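Local coordinates for putative methylthioribose-1-phosphate isomerase (Pyrococcus horikoshii OT3, PDB 6A34), which probably catalyses the interconversion of methylthioribose-1-phosphate and methylthioribulose-1-phosphate, a step of the methionine salvage pathway, at residues I242-D247 with G253-K258; M263-A268 with D324-K329; I259-L264 with I273-V278; T332-D337 with R347-L352; A246-A251 with K292-E297. All coordinates share one frame; numbering follows the deposited sequence.

Contact 1: I242-D247 with G253-K258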
# COMPACT_ATOMS: atom_id res chain seq x y z
N ILE A 242 -5.75 8.93 15.15
CA ILE A 242 -5.89 8.81 13.71
C ILE A 242 -7.07 9.68 13.27
O ILE A 242 -8.07 9.68 13.90
CB ILE A 242 -6.10 7.33 13.33
CG1 ILE A 242 -4.89 6.47 13.67
CG2 ILE A 242 -6.49 7.22 11.88
CD1 ILE A 242 -5.19 4.99 13.80
N ILE A 243 -6.91 10.46 12.21
CA ILE A 243 -7.97 11.27 11.71
C ILE A 243 -8.04 11.04 10.21
O ILE A 243 -7.01 11.04 9.53
CB ILE A 243 -7.83 12.76 12.09
CG1 ILE A 243 -9.05 13.55 11.61
CG2 ILE A 243 -6.56 13.40 11.59
CD1 ILE A 243 -9.17 14.94 12.18
N VAL A 244 -9.26 10.83 9.73
CA VAL A 244 -9.52 10.64 8.33
C VAL A 244 -10.68 11.53 7.90
O VAL A 244 -11.46 12.00 8.73
CB VAL A 244 -9.82 9.17 8.00
CG1 VAL A 244 -8.63 8.28 8.35
CG2 VAL A 244 -11.10 8.72 8.68
N GLY A 245 -10.76 11.78 6.60
CA GLY A 245 -11.93 12.44 6.04
C GLY A 245 -13.03 11.43 5.77
O GLY A 245 -12.94 10.30 6.20
N ALA A 246 -14.08 11.85 5.05
CA ALA A 246 -15.18 10.96 4.67
C ALA A 246 -15.72 11.37 3.31
O ALA A 246 -15.99 12.55 3.11
CB ALA A 246 -16.27 11.01 5.71
N ASP A 247 -15.89 10.41 2.40
CA ASP A 247 -16.58 10.69 1.16
C ASP A 247 -18.09 10.75 1.43
O ASP A 247 -18.78 11.56 0.86
CB ASP A 247 -16.10 9.78 0.04
CG ASP A 247 -14.64 10.12 -0.26
OD1 ASP A 247 -14.39 11.16 -0.93
OD2 ASP A 247 -13.75 9.41 0.26
N GLY A 253 -23.85 6.59 11.16
CA GLY A 253 -22.45 6.94 11.37
C GLY A 253 -21.47 6.11 10.55
O GLY A 253 -20.31 6.50 10.46
N ASP A 254 -21.92 4.99 9.95
CA ASP A 254 -21.08 4.26 8.98
C ASP A 254 -20.63 5.29 7.95
O ASP A 254 -21.37 6.23 7.65
CB ASP A 254 -21.80 3.09 8.29
CG ASP A 254 -22.32 2.00 9.21
OD1 ASP A 254 -21.98 2.02 10.41
OD2 ASP A 254 -23.12 1.15 8.73
N PHE A 255 -19.39 5.17 7.45
CA PHE A 255 -18.96 6.09 6.40
C PHE A 255 -18.07 5.38 5.37
O PHE A 255 -17.37 4.41 5.67
CB PHE A 255 -18.26 7.32 6.99
CG PHE A 255 -16.92 7.06 7.63
CD1 PHE A 255 -16.84 6.43 8.86
CD2 PHE A 255 -15.75 7.48 7.04
CE1 PHE A 255 -15.61 6.19 9.46
CE2 PHE A 255 -14.53 7.24 7.64
CZ PHE A 255 -14.45 6.58 8.83
N ALA A 256 -18.15 5.91 4.15
CA ALA A 256 -17.32 5.57 3.03
C ALA A 256 -16.12 6.52 2.98
O ALA A 256 -16.26 7.71 3.20
CB ALA A 256 -18.13 5.65 1.76
N ASN A 257 -14.93 5.97 2.75
CA ASN A 257 -13.74 6.82 2.58
C ASN A 257 -12.77 6.02 1.71
O ASN A 257 -13.02 4.83 1.47
CB ASN A 257 -13.16 7.30 3.91
CG ASN A 257 -12.20 8.46 3.75
OD1 ASN A 257 -12.55 9.46 3.11
ND2 ASN A 257 -10.98 8.32 4.26
N LYS A 258 -11.70 6.68 1.24
CA LYS A 258 -10.72 6.07 0.38
C LYS A 258 -10.30 4.73 0.97
O LYS A 258 -10.04 4.62 2.21
CB LYS A 258 -9.44 6.90 0.21
CG LYS A 258 -8.78 6.76 -1.15
CD LYS A 258 -9.68 7.19 -2.32
CE LYS A 258 -8.94 7.64 -3.57
NZ LYS A 258 -9.79 7.52 -4.79
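N257 and D247 meet where a strand of the mostly parallel, Rossmann-like sheet, 241-244, runs out into the loop that leads to a small second sheet. Their side chains cross at about a right angle, yet the carboxylate and the amide lie nearly parallel, with planes 22° apart. The amide carbon N257 CG also sits 3.2 Å from G245 O, so the amide is wedged between that carbonyl and the carboxylate, and an asparagine, polar on both arms, suits such a place. Shortened to an alanine, this residue has no amide, which would probably leave G245 O and the D247 carboxylate without their polar neighbour. The amide is brought there by N257 CG lying anti to the backbone N.

Beside it the F255 ring packs against three successive residues. Its apolar contacts are with two methyls, CE2 lying 3.9 Å from V244 CG2 and CD2 3.8 Å from A246 CB; between them CE2 meets a carbonyl oxygen, G245 O, at 3.7 Å. F275, T261 and T326 enclose the same ring from the rest of the core. V244 is fixed by backbone bonds to F276 and V278, which seat its strand in the large sheet.

D247 is the predicted proton donor, and N257 and K258 are predicted to bind substrate; K258 also lies beside C167, the predicted transition-state stabiliser. What ties D247 to the strand of N257 is a backbone bond: D247 N donates to A256 O over 2.8 Å, bent to 138° at the hydrogen, with the donor tilted 24° from the carbonyl plane.

Contact 2: M263-A268 with D324-K329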
# COMPACT_ATOMS: atom_id res chain seq x y z
N MET A 263 -9.27 -0.52 7.10
CA MET A 263 -8.05 -1.18 7.64
C MET A 263 -7.53 -0.43 8.88
O MET A 263 -7.22 -1.05 9.92
CB MET A 263 -6.93 -1.24 6.60
CG MET A 263 -5.59 -1.77 7.19
SD MET A 263 -4.37 -0.44 7.46
CE MET A 263 -3.99 -0.20 5.73
N LEU A 264 -7.42 0.89 8.75
CA LEU A 264 -6.99 1.82 9.83
C LEU A 264 -7.95 1.77 11.02
O LEU A 264 -7.54 1.84 12.16
CB LEU A 264 -6.95 3.25 9.28
CG LEU A 264 -5.83 3.57 8.30
CD1 LEU A 264 -5.89 5.04 7.89
CD2 LEU A 264 -4.48 3.21 8.91
N ALA A 265 -9.25 1.77 10.74
CA ALA A 265 -10.28 1.70 11.82
C ALA A 265 -10.05 0.43 12.67
O ALA A 265 -10.04 0.49 13.90
CB ALA A 265 -11.67 1.74 11.22
N VAL A 266 -9.80 -0.70 12.00
CA VAL A 266 -9.64 -1.97 12.70
C VAL A 266 -8.30 -1.94 13.44
O VAL A 266 -8.27 -2.20 14.62
CB VAL A 266 -9.76 -3.18 11.76
CG1 VAL A 266 -9.35 -4.50 12.43
CG2 VAL A 266 -11.19 -3.29 11.24
N LEU A 267 -7.24 -1.46 12.80
CA LEU A 267 -5.96 -1.37 13.57
C LEU A 267 -6.00 -0.36 14.70
O LEU A 267 -5.42 -0.64 15.75
CB LEU A 267 -4.83 -1.05 12.62
CG LEU A 267 -4.55 -2.15 11.62
CD1 LEU A 267 -3.88 -1.50 10.43
CD2 LEU A 267 -3.70 -3.23 12.26
N ALA A 268 -6.69 0.76 14.52
CA ALA A 268 -6.77 1.75 15.62
C ALA A 268 -7.36 1.10 16.87
O ALA A 268 -6.86 1.24 18.00
CB ALA A 268 -7.58 2.95 15.22
N ASP A 324 -13.78 2.06 0.75
CA ASP A 324 -14.34 1.07 1.61
C ASP A 324 -15.35 1.76 2.55
O ASP A 324 -15.53 2.99 2.53
CB ASP A 324 -13.26 0.25 2.29
CG ASP A 324 -12.24 0.98 3.14
OD1 ASP A 324 -12.57 2.07 3.66
OD2 ASP A 324 -11.12 0.42 3.31
N VAL A 325 -16.01 0.93 3.36
CA VAL A 325 -17.00 1.37 4.31
C VAL A 325 -16.58 0.91 5.70
O VAL A 325 -16.30 -0.24 5.91
CB VAL A 325 -18.42 0.86 3.96
CG1 VAL A 325 -19.42 1.28 5.00
CG2 VAL A 325 -18.86 1.36 2.59
N THR A 326 -16.55 1.86 6.64
CA THR A 326 -16.13 1.65 7.98
C THR A 326 -17.37 1.67 8.88
O THR A 326 -18.07 2.69 8.89
CB THR A 326 -15.14 2.76 8.37
OG1 THR A 326 -13.95 2.62 7.57
CG2 THR A 326 -14.82 2.74 9.85
N PRO A 327 -17.69 0.57 9.61
CA PRO A 327 -18.79 0.55 10.58
C PRO A 327 -18.58 1.59 11.70
O PRO A 327 -17.42 1.80 12.15
CB PRO A 327 -18.79 -0.89 11.13
CG PRO A 327 -18.10 -1.73 10.04
CD PRO A 327 -17.06 -0.77 9.50
N HIS A 328 -19.68 2.22 12.15
CA HIS A 328 -19.66 3.37 13.06
C HIS A 328 -18.98 3.05 14.40
O HIS A 328 -18.43 3.93 14.99
CB HIS A 328 -21.06 3.95 13.30
CG HIS A 328 -22.01 2.98 13.90
ND1 HIS A 328 -22.07 2.74 15.28
CD2 HIS A 328 -22.92 2.17 13.31
CE1 HIS A 328 -22.98 1.80 15.50
NE2 HIS A 328 -23.51 1.43 14.30
N LYS A 329 -19.01 1.79 14.83
CA LYS A 329 -18.52 1.39 16.13
C LYS A 329 -17.00 1.62 16.30
O LYS A 329 -16.49 1.73 17.46
CB LYS A 329 -18.87 -0.07 16.39
CG LYS A 329 -18.13 -1.09 15.54
CD LYS A 329 -18.33 -2.53 16.02
CE LYS A 329 -17.56 -3.55 15.21
NZ LYS A 329 -17.49 -4.86 15.89
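The carboxylate of D324 is the flat group that faces M263, and backbone nitrogens flank it on both sides. Off one face stand the N-H groups of Y262 and M263, the latter with its N 4.3 Å from D324 OD2; off the other stands G260 N. G260 N is hydrogen-bonded to OD2, whereas Y262 N makes a weak bond to OD1. An aspartate suits this position, since a negative charge at the N-terminal end of a helix is likely to be stabilised by the backbone N-H groups there, two of which it binds.

Helix 261-270 thus packs its first turns against strand 323-326, an outer strand of the four-stranded sheet that also carries the predicted substrate-binding N257; the D324 side chain is about 5 Å from that of N257. Further along, the contact turns apolar. A265 CB and T326 CG2 touch at 3.6 Å, methyl against methyl. In T326 a chi1 of -66° sets OG1 beside the backbone N and CG2 anti to it, which turns the methyl to A265. Alanine is the small residue that lets the backbones come close, with A265 CA and T326 CA 7.0 Å apart. F275 and Y330 also press on A265. Elsewhere on the helix, V266 packs on L267 of the second subunit, and V325 O accepts a hydrogen bond from Q235 of the same neighbour.

Contact 3: I259-L264 with I273-V278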
# COMPACT_ATOMS: atom_id res chain seq x y z
N ILE A 259 -10.12 3.78 0.06
CA ILE A 259 -9.73 2.42 0.36
C ILE A 259 -8.53 2.41 1.31
O ILE A 259 -7.54 3.15 1.15
CB ILE A 259 -9.45 1.64 -0.94
CG1 ILE A 259 -9.33 0.14 -0.69
CG2 ILE A 259 -8.22 2.20 -1.64
CD1 ILE A 259 -10.65 -0.54 -0.39
N GLY A 260 -8.66 1.62 2.36
CA GLY A 260 -7.66 1.57 3.43
C GLY A 260 -8.15 2.14 4.75
O GLY A 260 -7.56 1.87 5.77
N THR A 261 -9.22 2.93 4.72
CA THR A 261 -9.76 3.58 5.91
C THR A 261 -10.25 2.52 6.89
O THR A 261 -9.96 2.59 8.08
CB THR A 261 -10.84 4.61 5.54
OG1 THR A 261 -10.25 5.61 4.72
CG2 THR A 261 -11.43 5.28 6.76
N TYR A 262 -10.98 1.53 6.36
CA TYR A 262 -11.51 0.43 7.15
C TYR A 262 -10.36 -0.30 7.84
O TYR A 262 -10.47 -0.63 9.01
CB TYR A 262 -12.40 -0.50 6.32
CG TYR A 262 -12.81 -1.75 7.06
CD1 TYR A 262 -13.53 -1.68 8.23
CD2 TYR A 262 -12.45 -3.01 6.60
CE1 TYR A 262 -13.87 -2.82 8.95
CE2 TYR A 262 -12.79 -4.16 7.30
CZ TYR A 262 -13.50 -4.07 8.48
OH TYR A 262 -13.86 -5.20 9.16
N MET A 263 -9.27 -0.52 7.10
CA MET A 263 -8.05 -1.18 7.64
C MET A 263 -7.53 -0.43 8.88
O MET A 263 -7.22 -1.05 9.92
CB MET A 263 -6.93 -1.24 6.60
CG MET A 263 -5.59 -1.77 7.19
SD MET A 263 -4.37 -0.44 7.46
CE MET A 263 -3.99 -0.20 5.73
N LEU A 264 -7.42 0.89 8.75
CA LEU A 264 -6.99 1.82 9.83
C LEU A 264 -7.95 1.77 11.02
O LEU A 264 -7.54 1.84 12.16
CB LEU A 264 -6.95 3.25 9.28
CG LEU A 264 -5.83 3.57 8.30
CD1 LEU A 264 -5.89 5.04 7.89
CD2 LEU A 264 -4.48 3.21 8.91
N ILE A 273 -6.33 3.36 19.88
CA ILE A 273 -5.99 4.65 19.40
C ILE A 273 -7.29 5.32 18.98
O ILE A 273 -8.07 4.80 18.18
CB ILE A 273 -4.98 4.57 18.25
CG1 ILE A 273 -3.69 3.86 18.67
CG2 ILE A 273 -4.68 5.96 17.75
CD1 ILE A 273 -2.74 3.56 17.54
N PRO A 274 -7.59 6.51 19.55
CA PRO A 274 -8.73 7.29 19.10
C PRO A 274 -8.70 7.48 17.58
O PRO A 274 -7.67 7.73 17.00
CB PRO A 274 -8.59 8.62 19.86
CG PRO A 274 -7.76 8.33 21.05
CD PRO A 274 -6.88 7.15 20.66
N PHE A 275 -9.87 7.36 16.97
CA PHE A 275 -10.06 7.32 15.55
C PHE A 275 -11.24 8.21 15.18
O PHE A 275 -12.40 7.92 15.54
CB PHE A 275 -10.31 5.86 15.15
CG PHE A 275 -10.56 5.65 13.69
CD1 PHE A 275 -9.52 5.45 12.81
CD2 PHE A 275 -11.84 5.68 13.18
CE1 PHE A 275 -9.76 5.25 11.46
CE2 PHE A 275 -12.07 5.48 11.83
CZ PHE A 275 -11.03 5.28 10.97
N PHE A 276 -10.96 9.29 14.45
CA PHE A 276 -11.97 10.29 14.08
C PHE A 276 -12.11 10.42 12.57
O PHE A 276 -11.12 10.39 11.84
CB PHE A 276 -11.60 11.66 14.62
CG PHE A 276 -11.63 11.78 16.12
CD1 PHE A 276 -10.53 11.44 16.89
CD2 PHE A 276 -12.75 12.28 16.75
CE1 PHE A 276 -10.56 11.59 18.26
CE2 PHE A 276 -12.78 12.43 18.12
CZ PHE A 276 -11.68 12.09 18.88
N ALA A 277 -13.34 10.64 12.13
CA ALA A 277 -13.69 11.15 10.83
C ALA A 277 -14.00 12.64 10.98
O ALA A 277 -14.53 13.06 12.01
CB ALA A 277 -14.90 10.41 10.29
N VAL A 278 -13.66 13.42 9.96
CA VAL A 278 -13.96 14.83 9.91
C VAL A 278 -14.57 15.10 8.54
O VAL A 278 -14.01 14.68 7.51
CB VAL A 278 -12.71 15.70 10.17
CG1 VAL A 278 -11.50 15.30 9.32
CG2 VAL A 278 -12.99 17.19 9.98
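F275 carries its ring off strand 275-278 to L264 and T261, with CG anti to the backbone N (chi1 178°). L264 keeps CG beside its own backbone N (chi1 -72°), and it is its CB and main chain that meet the ring. F275 CE1 lies 3.9 Å from L264 C and 4.1 Å from L264 CB, while F275 CZ reaches T261 O at 4.1 Å and T261 CG2 at 4.2 Å. The ring therefore packs obliquely against one turn of helix backbone as much as against side chains.

A phenylalanine is long enough to bridge the 8.5 Å between L264 CA and F275 CA; with a residue as short as alanine, a gap is likely to open beneath the turn from T261 to L264. I242 and V244 fill in around the same ring.

At the start of the helix, G260 is the N-cap residue, and its backbone angles would press a CB against the preceding carbonyl oxygen, so glycine is called for. Its own O accepts from L264 N at 3.1 Å. T261 OG1 is hydrogen-bonded to K258 O, tying the first turn to the predicted substrate-binding segment.

Strand 275-278 lies parallel and next to 241-244, with helix 261-270 between them in the chain: this is a beta-alpha-beta crossover of the Rossmann-like sheet, its connection lengthened by two short strands.

Contact 4: T332-D337 with R347-L352; sequences TGIITD and RNLKKL
T336, L349 and L352 bury the most surface in this contact, with I334 close behind. T336 and L352 reach toward each other tip to tip: L352 CD2 stands 4.0 Å from T336 OG1 and 4.2 Å from T336 CG2. L352 extends toward the strand because its CG is anti to the backbone N (chi1 -173°). The threonine plays a double part. Its methyl gives L352 something apolar to touch, and its hydroxyl is hydrogen-bonded to G339 O and R338 N at the turn that follows, so the oxygen near the leucine methyl already has polar partners.

One turn earlier, L349 leans its end toward I334, where the two CD1 atoms are 4.5 Å apart. This is a loose apolar approach.

Strand 333-336 forms a hairpin with 339-341, the only antiparallel pairing in the seven-stranded sheet, and helix 345-354, near the chain's C-terminus, packs over this hairpin. V341 of the second hairpin strand is touched by T336, L349 and L352 alike. L349 and L352, three residues apart on a helix, fall on one side of it, and a branched aliphatic side chain at both positions suits the sheet below. The helix carries its own bond from L352 N to N348 O, 3.0 Å, and N348 ND2 is hydrogen-bonded to W342 O. Just after T336, D337 forms a salt bridge with R149 of helix 125-157.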
# COMPACT_ATOMS: atom_id res chain seq x y z
N THR A 332 -14.45 7.04 17.34
CA THR A 332 -14.45 7.71 18.62
C THR A 332 -15.41 8.92 18.54
O THR A 332 -16.09 9.21 19.47
CB THR A 332 -13.03 8.11 19.02
OG1 THR A 332 -12.19 6.95 18.97
CG2 THR A 332 -12.99 8.73 20.40
N GLY A 333 -15.37 9.64 17.43
CA GLY A 333 -16.26 10.76 17.19
C GLY A 333 -16.23 11.21 15.74
O GLY A 333 -15.37 10.77 14.96
N ILE A 334 -17.19 12.05 15.38
CA ILE A 334 -17.25 12.62 14.05
C ILE A 334 -17.14 14.15 14.18
O ILE A 334 -18.03 14.80 14.74
CB ILE A 334 -18.54 12.23 13.30
CG1 ILE A 334 -18.67 10.72 13.12
CG2 ILE A 334 -18.60 12.97 11.98
CD1 ILE A 334 -19.95 10.28 12.43
N ILE A 335 -16.07 14.70 13.63
CA ILE A 335 -15.80 16.11 13.69
C ILE A 335 -16.50 16.75 12.50
O ILE A 335 -16.21 16.40 11.36
CB ILE A 335 -14.29 16.39 13.71
CG1 ILE A 335 -13.57 15.61 14.81
CG2 ILE A 335 -14.05 17.88 13.85
CD1 ILE A 335 -12.11 15.41 14.55
N THR A 336 -17.45 17.65 12.78
CA THR A 336 -18.17 18.38 11.75
C THR A 336 -17.96 19.88 11.94
O THR A 336 -17.39 20.34 12.92
CB THR A 336 -19.68 18.11 11.75
OG1 THR A 336 -20.28 18.93 12.74
CG2 THR A 336 -20.02 16.65 11.94
N ASP A 337 -18.45 20.65 10.96
CA ASP A 337 -18.33 22.11 10.97
C ASP A 337 -19.34 22.71 11.95
O ASP A 337 -19.35 23.92 12.11
CB ASP A 337 -18.54 22.69 9.57
CG ASP A 337 -19.93 22.41 9.01
OD1 ASP A 337 -20.29 21.21 8.87
OD2 ASP A 337 -20.64 23.40 8.73
N ARG A 347 -28.61 8.76 16.95
CA ARG A 347 -29.35 9.72 17.74
C ARG A 347 -28.71 11.10 17.66
O ARG A 347 -29.41 12.07 17.49
CB ARG A 347 -29.37 9.23 19.20
CG ARG A 347 -30.06 10.17 20.18
CD ARG A 347 -30.24 9.51 21.54
NE ARG A 347 -29.17 9.89 22.45
CZ ARG A 347 -28.62 9.08 23.35
NH1 ARG A 347 -29.08 7.85 23.55
NH2 ARG A 347 -27.55 9.51 24.01
N ASN A 348 -27.38 11.17 17.84
CA ASN A 348 -26.71 12.47 17.92
C ASN A 348 -26.61 13.12 16.54
O ASN A 348 -26.60 14.35 16.49
CB ASN A 348 -25.37 12.43 18.65
CG ASN A 348 -25.58 12.20 20.13
OD1 ASN A 348 -26.52 12.76 20.69
ND2 ASN A 348 -24.78 11.34 20.74
N LEU A 349 -26.58 12.33 15.46
CA LEU A 349 -26.54 12.94 14.13
C LEU A 349 -27.89 13.59 13.84
O LEU A 349 -27.88 14.72 13.34
CB LEU A 349 -26.16 11.94 13.04
CG LEU A 349 -24.66 11.66 12.93
CD1 LEU A 349 -24.40 10.44 12.07
CD2 LEU A 349 -23.91 12.86 12.40
N LYS A 350 -29.00 12.90 14.15
CA LYS A 350 -30.33 13.41 13.82
C LYS A 350 -30.63 14.65 14.69
O LYS A 350 -31.22 15.61 14.19
CB LYS A 350 -31.42 12.33 13.85
CG LYS A 350 -32.04 12.02 15.20
CD LYS A 350 -33.46 11.47 15.09
CE LYS A 350 -33.58 10.25 14.21
NZ LYS A 350 -34.99 9.80 14.11
N LYS A 351 -30.14 14.66 15.93
CA LYS A 351 -30.17 15.87 16.74
C LYS A 351 -29.48 16.99 15.97
O LYS A 351 -30.07 18.02 15.71
CB LYS A 351 -29.47 15.72 18.10
CG LYS A 351 -30.34 15.18 19.23
CD LYS A 351 -29.62 15.13 20.56
CE LYS A 351 -30.19 14.09 21.51
NZ LYS A 351 -29.41 14.02 22.77
N LEU A 352 -28.22 16.76 15.59
CA LEU A 352 -27.40 17.79 14.97
C LEU A 352 -28.15 18.45 13.80
O LEU A 352 -27.99 19.64 13.57
CB LEU A 352 -26.10 17.16 14.47
CG LEU A 352 -25.05 18.13 13.94
CD1 LEU A 352 -24.59 19.08 15.04
CD2 LEU A 352 -23.87 17.37 13.37

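Contact 5: A246-A251 with K292-E297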
# COMPACT_ATOMS: atom_id res chain seq x y z
N ALA A 246 -14.08 11.85 5.05
CA ALA A 246 -15.18 10.96 4.67
C ALA A 246 -15.72 11.37 3.31
O ALA A 246 -15.99 12.55 3.11
CB ALA A 246 -16.27 11.01 5.71
N ASP A 247 -15.89 10.41 2.40
CA ASP A 247 -16.58 10.69 1.16
C ASP A 247 -18.09 10.75 1.43
O ASP A 247 -18.78 11.56 0.86
CB ASP A 247 -16.10 9.78 0.04
CG ASP A 247 -14.64 10.12 -0.26
OD1 ASP A 247 -14.39 11.16 -0.93
OD2 ASP A 247 -13.75 9.41 0.26
N ARG A 248 -18.58 9.96 2.39
CA ARG A 248 -19.99 9.94 2.68
C ARG A 248 -20.25 9.25 4.02
O ARG A 248 -19.96 8.06 4.22
CB ARG A 248 -20.72 9.25 1.53
CG ARG A 248 -22.14 8.82 1.87
CD ARG A 248 -22.84 8.17 0.70
NE ARG A 248 -23.26 9.23 -0.18
CZ ARG A 248 -24.18 9.11 -1.11
NH1 ARG A 248 -24.59 10.20 -1.75
NH2 ARG A 248 -24.69 7.92 -1.39
N ILE A 249 -20.86 9.99 4.94
CA ILE A 249 -21.32 9.47 6.20
C ILE A 249 -22.83 9.25 6.08
O ILE A 249 -23.51 10.12 5.60
CB ILE A 249 -20.98 10.47 7.32
CG1 ILE A 249 -19.49 10.80 7.31
CG2 ILE A 249 -21.47 9.93 8.66
CD1 ILE A 249 -19.05 11.86 8.30
N VAL A 250 -23.33 8.09 6.52
CA VAL A 250 -24.75 7.84 6.49
C VAL A 250 -25.33 7.95 7.92
O VAL A 250 -24.64 8.34 8.85
CB VAL A 250 -25.02 6.51 5.79
CG1 VAL A 250 -24.51 6.50 4.35
CG2 VAL A 250 -24.43 5.36 6.55
N ALA A 251 -26.61 7.59 8.10
CA ALA A 251 -27.43 8.03 9.24
C ALA A 251 -26.97 7.40 10.56
O ALA A 251 -27.19 8.00 11.62
CB ALA A 251 -28.90 7.73 9.01
N LYS A 292 -24.19 -0.64 4.44
CA LYS A 292 -24.50 -1.69 3.42
C LYS A 292 -25.30 -1.11 2.23
O LYS A 292 -25.35 -1.74 1.17
CB LYS A 292 -25.19 -2.91 4.04
CG LYS A 292 -26.27 -2.61 5.07
CD LYS A 292 -27.43 -3.59 5.09
CE LYS A 292 -28.19 -3.60 3.77
NZ LYS A 292 -29.65 -3.65 3.98
N ASP A 293 -25.84 0.10 2.38
CA ASP A 293 -26.60 0.82 1.32
C ASP A 293 -25.68 1.71 0.47
O ASP A 293 -26.14 2.32 -0.48
CB ASP A 293 -27.73 1.68 1.91
CG ASP A 293 -28.63 0.95 2.90
OD1 ASP A 293 -28.98 -0.25 2.61
OD2 ASP A 293 -28.98 1.57 3.96
N ILE A 294 -24.40 1.86 0.85
CA ILE A 294 -23.46 2.63 0.03
C ILE A 294 -22.98 1.74 -1.10
O ILE A 294 -22.46 0.65 -0.85
CB ILE A 294 -22.29 3.17 0.86
CG1 ILE A 294 -22.77 3.98 2.07
CG2 ILE A 294 -21.36 3.99 -0.02
CD1 ILE A 294 -21.71 4.18 3.11
N PRO A 295 -23.21 2.11 -2.38
CA PRO A 295 -22.78 1.29 -3.51
C PRO A 295 -21.26 1.41 -3.70
O PRO A 295 -20.76 2.53 -3.62
CB PRO A 295 -23.53 1.89 -4.70
CG PRO A 295 -23.74 3.35 -4.32
CD PRO A 295 -23.91 3.34 -2.81
N ILE A 296 -20.57 0.29 -3.95
CA ILE A 296 -19.10 0.26 -4.07
C ILE A 296 -18.70 0.51 -5.53
O ILE A 296 -19.05 -0.25 -6.42
CB ILE A 296 -18.48 -1.05 -3.54
CG1 ILE A 296 -19.00 -1.45 -2.15
CG2 ILE A 296 -16.97 -0.91 -3.53
CD1 ILE A 296 -18.70 -0.45 -1.03
N GLU A 297 -17.95 1.59 -5.73
CA GLU A 297 -17.35 1.94 -6.98
C GLU A 297 -15.99 1.23 -7.17
O GLU A 297 -15.13 1.24 -6.30
CB GLU A 297 -17.19 3.46 -6.97
CG GLU A 297 -16.82 4.07 -8.32
CD GLU A 297 -16.41 5.52 -8.21
OE1 GLU A 297 -16.91 6.20 -7.27
OE2 GLU A 297 -15.59 5.97 -9.03
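V250 and I294 carry the apolar part of this contact. V250 CG1 lies 3.8 Å from both I294 CG1 and I294 CD1, so a single valine methyl rests against the longer branch of the isoleucine. A chi1 of -60° sets V250 CG1 beside its own backbone N, which puts this methyl against I294, and both residues start their side chains toward the other segment. Isoleucine suits the site because its longer arm can spread over several neighbours: A256 and V325 of the adjoining strands touch it too.

R248 joins with its aliphatic stem, R248 CD lying 4.4 Å from I294 CG1, and with its carbonyl, R248 O lying 4.4 Å from I294 CD1.

The strand concerned, 248-250, pairs with 255-258 in the four-stranded sheet and enters it through a classic beta bulge, in which D247 and R248 both face A256. The irregularity lies at D247, the predicted proton donor. The loop 292-297 passes over a face of this sheet with I294 dipping onto it.

Charged groups stay at the margin. R248 has a long, weak ion pair with D285. Further along the loop, E297 forms a salt bridge with R299, and I296 packs on F232 of the second subunit.

How the contacts relate
Contacts 1, 2 and 3 cluster tightly: the centre of contact 3 is about 5 Å from that of contact 2 and about 7 Å from that of contact 1. Contacts 2 and 3 share M263 and L264, while contacts 1 and 5 share A246 and the predicted proton donor D247. Two sheets join the set. Strands 241-244, 275-278 and 333-336 run side by side, linking contacts 1, 3 and 4 (A277 O to I335 N, 2.8 Å), while 248-250, 255-258 and 323-326 link contacts 5, 1 and 2 (F255 O to T326 N, 2.8 Å). Contact 4 stands somewhat apart, about 13 Å from contact 1 between centres, its I334 side chain about 11 Å from that of N257.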